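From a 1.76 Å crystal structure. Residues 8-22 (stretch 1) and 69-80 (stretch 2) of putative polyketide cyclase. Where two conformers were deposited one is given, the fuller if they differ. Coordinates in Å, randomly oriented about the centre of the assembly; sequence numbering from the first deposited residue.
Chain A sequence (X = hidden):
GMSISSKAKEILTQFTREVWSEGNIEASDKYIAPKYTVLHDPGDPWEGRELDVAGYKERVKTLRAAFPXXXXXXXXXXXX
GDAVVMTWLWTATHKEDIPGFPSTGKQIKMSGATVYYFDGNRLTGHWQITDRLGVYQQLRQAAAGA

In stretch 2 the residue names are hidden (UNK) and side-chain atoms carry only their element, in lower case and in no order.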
# COMPACT_ATOMS: atom_id res chain seq x y z
N ALA A 8 9.84 14.86 -10.99
CA ALA A 8 9.19 14.26 -9.82
C ALA A 8 9.75 12.89 -9.46
O ALA A 8 10.06 12.62 -8.29
CB ALA A 8 7.66 14.18 -10.04
N LYS A 9 9.89 12.02 -10.45
CA LYS A 9 10.39 10.65 -10.14
C LYS A 9 11.83 10.65 -9.63
O LYS A 9 12.16 9.93 -8.66
CB LYS A 9 10.27 9.73 -11.35
CG LYS A 9 8.81 9.41 -11.63
CD LYS A 9 8.72 8.39 -12.72
CE LYS A 9 7.29 8.08 -13.13
NZ LYS A 9 7.22 6.97 -14.11
N GLU A 10 12.66 11.46 -10.28
CA GLU A 10 14.06 11.59 -9.88
C GLU A 10 14.13 12.19 -8.47
O GLU A 10 14.92 11.75 -7.65
CB GLU A 10 14.85 12.40 -10.92
CG GLU A 10 15.10 11.60 -12.21
CD GLU A 10 15.40 12.45 -13.45
OE1 GLU A 10 14.50 13.20 -13.90
OE2 GLU A 10 16.50 12.33 -14.01
N ILE A 11 13.27 13.17 -8.21
CA ILE A 11 13.19 13.82 -6.90
C ILE A 11 12.85 12.81 -5.81
O ILE A 11 13.55 12.74 -4.80
CB ILE A 11 12.19 14.98 -6.91
CG1 ILE A 11 12.75 16.14 -7.70
CG2 ILE A 11 11.84 15.42 -5.47
CD1 ILE A 11 11.70 17.09 -8.13
N LEU A 12 11.81 12.01 -6.02
CA LEU A 12 11.41 10.97 -5.05
C LEU A 12 12.51 9.97 -4.82
O LEU A 12 12.75 9.57 -3.69
CB LEU A 12 10.19 10.16 -5.47
CG LEU A 12 8.80 10.70 -5.20
CD1 LEU A 12 7.75 9.62 -5.53
CD2 LEU A 12 8.68 11.18 -3.75
N THR A 13 13.13 9.57 -5.91
CA THR A 13 14.23 8.65 -5.84
C THR A 13 15.36 9.21 -4.96
O THR A 13 15.79 8.51 -4.05
CB THR A 13 14.75 8.25 -7.22
OG1 THR A 13 13.66 7.76 -8.02
CG2 THR A 13 15.85 7.16 -7.10
N GLN A 14 15.76 10.46 -5.19
CA GLN A 14 16.86 11.08 -4.42
C GLN A 14 16.45 11.29 -2.97
O GLN A 14 17.21 11.01 -2.05
CB GLN A 14 17.31 12.42 -5.02
CG GLN A 14 18.70 12.85 -4.53
CD GLN A 14 19.12 14.27 -4.93
OE1 GLN A 14 18.29 15.17 -5.07
NE2 GLN A 14 20.42 14.48 -5.05
N PHE A 15 15.25 11.85 -2.79
CA PHE A 15 14.66 12.08 -1.47
C PHE A 15 14.63 10.80 -0.64
O PHE A 15 15.06 10.80 0.51
CB PHE A 15 13.25 12.62 -1.67
CG PHE A 15 12.30 12.35 -0.54
CD1 PHE A 15 12.41 12.98 0.68
CD2 PHE A 15 11.27 11.44 -0.73
CE1 PHE A 15 11.48 12.71 1.70
CE2 PHE A 15 10.37 11.17 0.25
CZ PHE A 15 10.47 11.79 1.47
N THR A 16 14.14 9.72 -1.24
CA THR A 16 14.03 8.43 -0.57
C THR A 16 15.40 7.96 -0.18
O THR A 16 15.61 7.49 0.94
CB THR A 16 13.31 7.40 -1.47
OG1 THR A 16 11.98 7.87 -1.74
CG2 THR A 16 13.24 6.03 -0.80
N ARG A 17 16.34 8.11 -1.10
CA ARG A 17 17.71 7.71 -0.84
C ARG A 17 18.32 8.53 0.30
O ARG A 17 18.79 7.96 1.29
CB ARG A 17 18.55 7.85 -2.11
CG ARG A 17 19.93 7.30 -1.94
CD ARG A 17 20.73 7.45 -3.19
NE ARG A 17 22.12 7.05 -2.97
CZ ARG A 17 23.11 7.18 -3.85
NH1 ARG A 17 22.91 7.69 -5.07
NH2 ARG A 17 24.33 6.77 -3.50
N GLU A 18 18.30 9.84 0.15
CA GLU A 18 18.97 10.72 1.11
C GLU A 18 18.35 10.75 2.48
O GLU A 18 19.04 10.57 3.49
CB GLU A 18 19.04 12.14 0.56
CG GLU A 18 19.93 12.28 -0.63
CD GLU A 18 19.99 13.68 -1.19
OE1 GLU A 18 19.19 14.56 -0.80
OE2 GLU A 18 20.86 13.90 -2.06
N VAL A 19 17.05 10.99 2.52
CA VAL A 19 16.36 11.13 3.80
C VAL A 19 16.08 9.78 4.45
O VAL A 19 16.46 9.57 5.60
CB VAL A 19 15.05 11.91 3.66
CG1 VAL A 19 14.28 11.94 5.00
CG2 VAL A 19 15.33 13.31 3.15
N TRP A 20 15.47 8.87 3.70
CA TRP A 20 14.95 7.64 4.28
C TRP A 20 15.87 6.47 4.33
O TRP A 20 15.79 5.69 5.28
CB TRP A 20 13.63 7.28 3.60
CG TRP A 20 12.61 8.23 4.07
CD1 TRP A 20 12.21 9.37 3.45
CD2 TRP A 20 11.97 8.21 5.35
NE1 TRP A 20 11.32 10.03 4.24
CE2 TRP A 20 11.15 9.35 5.41
CE3 TRP A 20 11.99 7.32 6.44
CZ2 TRP A 20 10.33 9.63 6.52
CZ3 TRP A 20 11.21 7.61 7.55
CH2 TRP A 20 10.39 8.76 7.58
N SER A 21 16.69 6.30 3.30
CA SER A 21 17.64 5.20 3.28
C SER A 21 18.95 5.58 3.94
O SER A 21 19.55 4.73 4.58
CB SER A 21 17.87 4.70 1.86
OG SER A 21 16.67 4.20 1.30
N GLU A 22 19.39 6.83 3.80
CA GLU A 22 20.68 7.29 4.34
C GLU A 22 20.57 8.09 5.62
O GLU A 22 21.58 8.31 6.28
CB GLU A 22 21.45 8.07 3.29
CG GLU A 22 21.85 7.22 2.09
CD GLU A 22 22.32 8.03 0.90
OE1 GLU A 22 22.43 9.27 0.97
OE2 GLU A 22 22.57 7.39 -0.14
N UNK A 69 19.50 1.44 10.09
CA UNK A 69 20.14 1.08 8.81
C UNK A 69 19.12 0.75 7.74
O UNK A 69 19.48 0.16 6.71
c UNK A 69 20.45 -1.42 9.22
o UNK A 69 19.21 -1.51 9.36
c UNK A 69 21.12 -0.08 9.01
o UNK A 69 21.20 -2.41 9.20
N UNK A 70 17.85 1.13 7.94
CA UNK A 70 16.81 0.82 6.99
C UNK A 70 17.11 1.38 5.61
O UNK A 70 17.69 2.46 5.49
n UNK A 70 13.93 3.22 9.50
c UNK A 70 15.44 1.31 7.45
c UNK A 70 13.95 3.18 8.18
c UNK A 70 15.25 2.81 7.52
o UNK A 70 12.95 3.36 7.50
N UNK A 71 16.69 0.65 4.59
CA UNK A 71 16.96 1.04 3.23
C UNK A 71 15.72 0.74 2.42
O UNK A 71 15.19 -0.35 2.50
s UNK A 71 18.65 0.97 1.09
c UNK A 71 18.15 0.26 2.66
N UNK A 72 15.27 1.74 1.67
CA UNK A 72 14.13 1.62 0.77
C UNK A 72 14.68 1.31 -0.60
O UNK A 72 15.67 1.90 -1.02
c UNK A 72 11.23 2.91 2.06
c UNK A 72 13.34 2.90 0.73
c UNK A 72 12.59 3.16 1.99
c UNK A 72 13.26 3.64 3.11
c UNK A 72 10.53 3.14 3.23
c UNK A 72 12.57 3.88 4.30
c UNK A 72 11.19 3.65 4.35
N UNK A 73 14.01 0.39 -1.28
CA UNK A 73 14.39 -0.08 -2.60
C UNK A 73 13.16 0.13 -3.45
O UNK A 73 12.24 -0.68 -3.42
c UNK A 73 15.09 -2.21 -3.79
o UNK A 73 15.12 -1.54 -4.85
c UNK A 73 14.80 -1.55 -2.47
o UNK A 73 15.27 -3.45 -3.75
N UNK A 74 13.17 1.22 -4.22
CA UNK A 74 12.03 1.62 -5.01
C UNK A 74 11.86 0.57 -6.09
O UNK A 74 12.82 0.18 -6.75
c UNK A 74 12.21 3.02 -5.62
c UNK A 74 12.64 5.45 -5.06
c UNK A 74 11.03 3.37 -6.55
c UNK A 74 12.31 4.08 -4.53
N UNK A 75 10.63 0.10 -6.21
CA UNK A 75 10.25 -0.88 -7.21
C UNK A 75 9.62 -0.20 -8.40
O UNK A 75 9.98 -0.50 -9.52
c UNK A 75 11.16 -3.36 -5.83
c UNK A 75 9.29 -1.89 -6.62
o UNK A 75 12.26 -2.95 -5.44
n UNK A 75 11.02 -4.39 -6.64
c UNK A 75 9.90 -2.65 -5.46
N UNK A 76 8.64 0.65 -8.17
CA UNK A 76 7.97 1.34 -9.25
C UNK A 76 7.65 2.75 -8.86
O UNK A 76 7.50 3.06 -7.67
N UNK A 77 7.58 3.62 -9.87
CA UNK A 77 7.17 5.01 -9.68
C UNK A 77 6.09 5.23 -10.70
O UNK A 77 6.32 4.98 -11.88
c UNK A 77 8.31 5.98 -9.90
c UNK A 77 10.55 6.81 -9.22
c UNK A 77 8.81 6.44 -7.47
c UNK A 77 9.37 5.96 -8.81
N UNK A 78 4.91 5.65 -10.24
CA UNK A 78 3.74 5.80 -11.09
C UNK A 78 3.26 7.23 -10.92
O UNK A 78 2.69 7.55 -9.89
c UNK A 78 3.24 3.39 -10.62
c UNK A 78 3.29 2.59 -11.74
c UNK A 78 4.33 0.83 -10.47
c UNK A 78 3.83 1.29 -11.67
c UNK A 78 3.76 2.90 -9.41
c UNK A 78 4.30 1.63 -9.35
c UNK A 78 2.69 4.77 -10.69
N UNK A 79 3.52 8.08 -11.91
CA UNK A 79 3.24 9.51 -11.86
C UNK A 79 1.89 9.76 -12.51
O UNK A 79 1.63 9.27 -13.60
c UNK A 79 4.32 10.33 -12.59
N UNK A 80 1.03 10.49 -11.82
CA UNK A 80 -0.25 10.88 -12.40
C UNK A 80 -0.66 12.17 -11.73
O UNK A 80 -0.87 12.19 -10.52
c UNK A 80 -2.62 10.12 -12.85
c UNK A 80 -1.30 9.81 -12.18
o UNK A 80 -2.83 11.25 -13.34
o UNK A 80 -3.44 9.21 -12.94
O HOH W 1 16.57 4.49 -1.29

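Position 69 carries two carbons, the second bearing two oxygens. CA to CB points away from the helix, and no contact with it is made. A carboxylate on one methylene is aspartate: Asp69.

Position 70 has three carbons, the third bearing one oxygen and one nitrogen. The end of this chain comes nearer the helix than its sideways CA-to-CB bond suggests. Its amide oxygen lies at the edge of the Trp20 ring. Three carbons ending in an amide make Gln70. Its CG is 3.7 Å from Trp20 O. The backbone also meets here: Ser21 CA lies 3.5 Å from Gln70 O in a CA-H...O contact.

Position 71 has one carbon and one sulfur. The sulfur is 3.8 Å from Ser21 OG. This is cysteine. Cys71 begins the strand and directs CB away from the helix. Its SG still comes near Ser21, because the CA atoms of Cys71 and Ser21 are only 4.2 Å apart.

Position 72 has one carbon followed by a ring of six carbons. CB points toward the helix and sits 3.5 Å from Thr16 CG2. The ring has no oxygen, so the residue is Phe72, not tyrosine. Its CE1 is 3.6 Å from Trp20 CB. The edge of the Trp20 ring is directed at the face of Phe72, with planes at 77°. Phe72 N donates a hydrogen bond to Ser21 OG, 2.9 Å away. A water also joins the two residues, its O 2.6 Å from Ser21 OG and donating to Phe72 O at 2.8 Å.

Position 73 has two carbons, the second with two oxygens. Its CA-to-CB bond points away from the helix, and it touches nothing there: Asp73.

Position 74 has four carbons, forked at the first, with one arm two carbons long. The end carbon of that arm is 3.7 Å from Thr13 CA. That is isoleucine. The longer arm of Ile74 thus reaches the helix backbone through CD1.

Position 75 has three carbons, the third carrying one oxygen and one nitrogen. It is out of reach of the helix: Gln75.

Position 76 has no side-chain atoms and is Gly76. An ideal CB here would clash with the ring of position 78.

Position 77 has four carbons, forked at the second. One end carbon is 3.6 Å from Lys9 CB, and the other is 3.9 Å from Leu12 CD1. This is leucine. Leu77 has the largest covered area in the strand. The first of these carbons is CD1, the second CD2. Lys9 NZ donates a hydrogen bond to Leu77 O at 3.1 Å.

Position 78 is one carbon and a six-carbon ring. Its CA-to-CB bond points away from the helix: Phe78. Its CZ would be 2.5 Å from an ideal CB on Gly76.

Position 79 has a single carbon, 3.8 Å from Lys9 CE: Ala79.

Position 80 has two carbons, the second with two oxygens, out of reach: Asp80.

The helix and strand run nearly antiparallel, at 166°. Phe72, Ile74, Leu77 and Ala79 direct CB toward the helix and supply most of the strand's apolar packing. Hydrogen bonds from Phe72 N to Ser21 and from Lys9 to Leu77 O tie the two ends of this contact.

Stretch 2 (69-80) DQCFDIQGLFAD
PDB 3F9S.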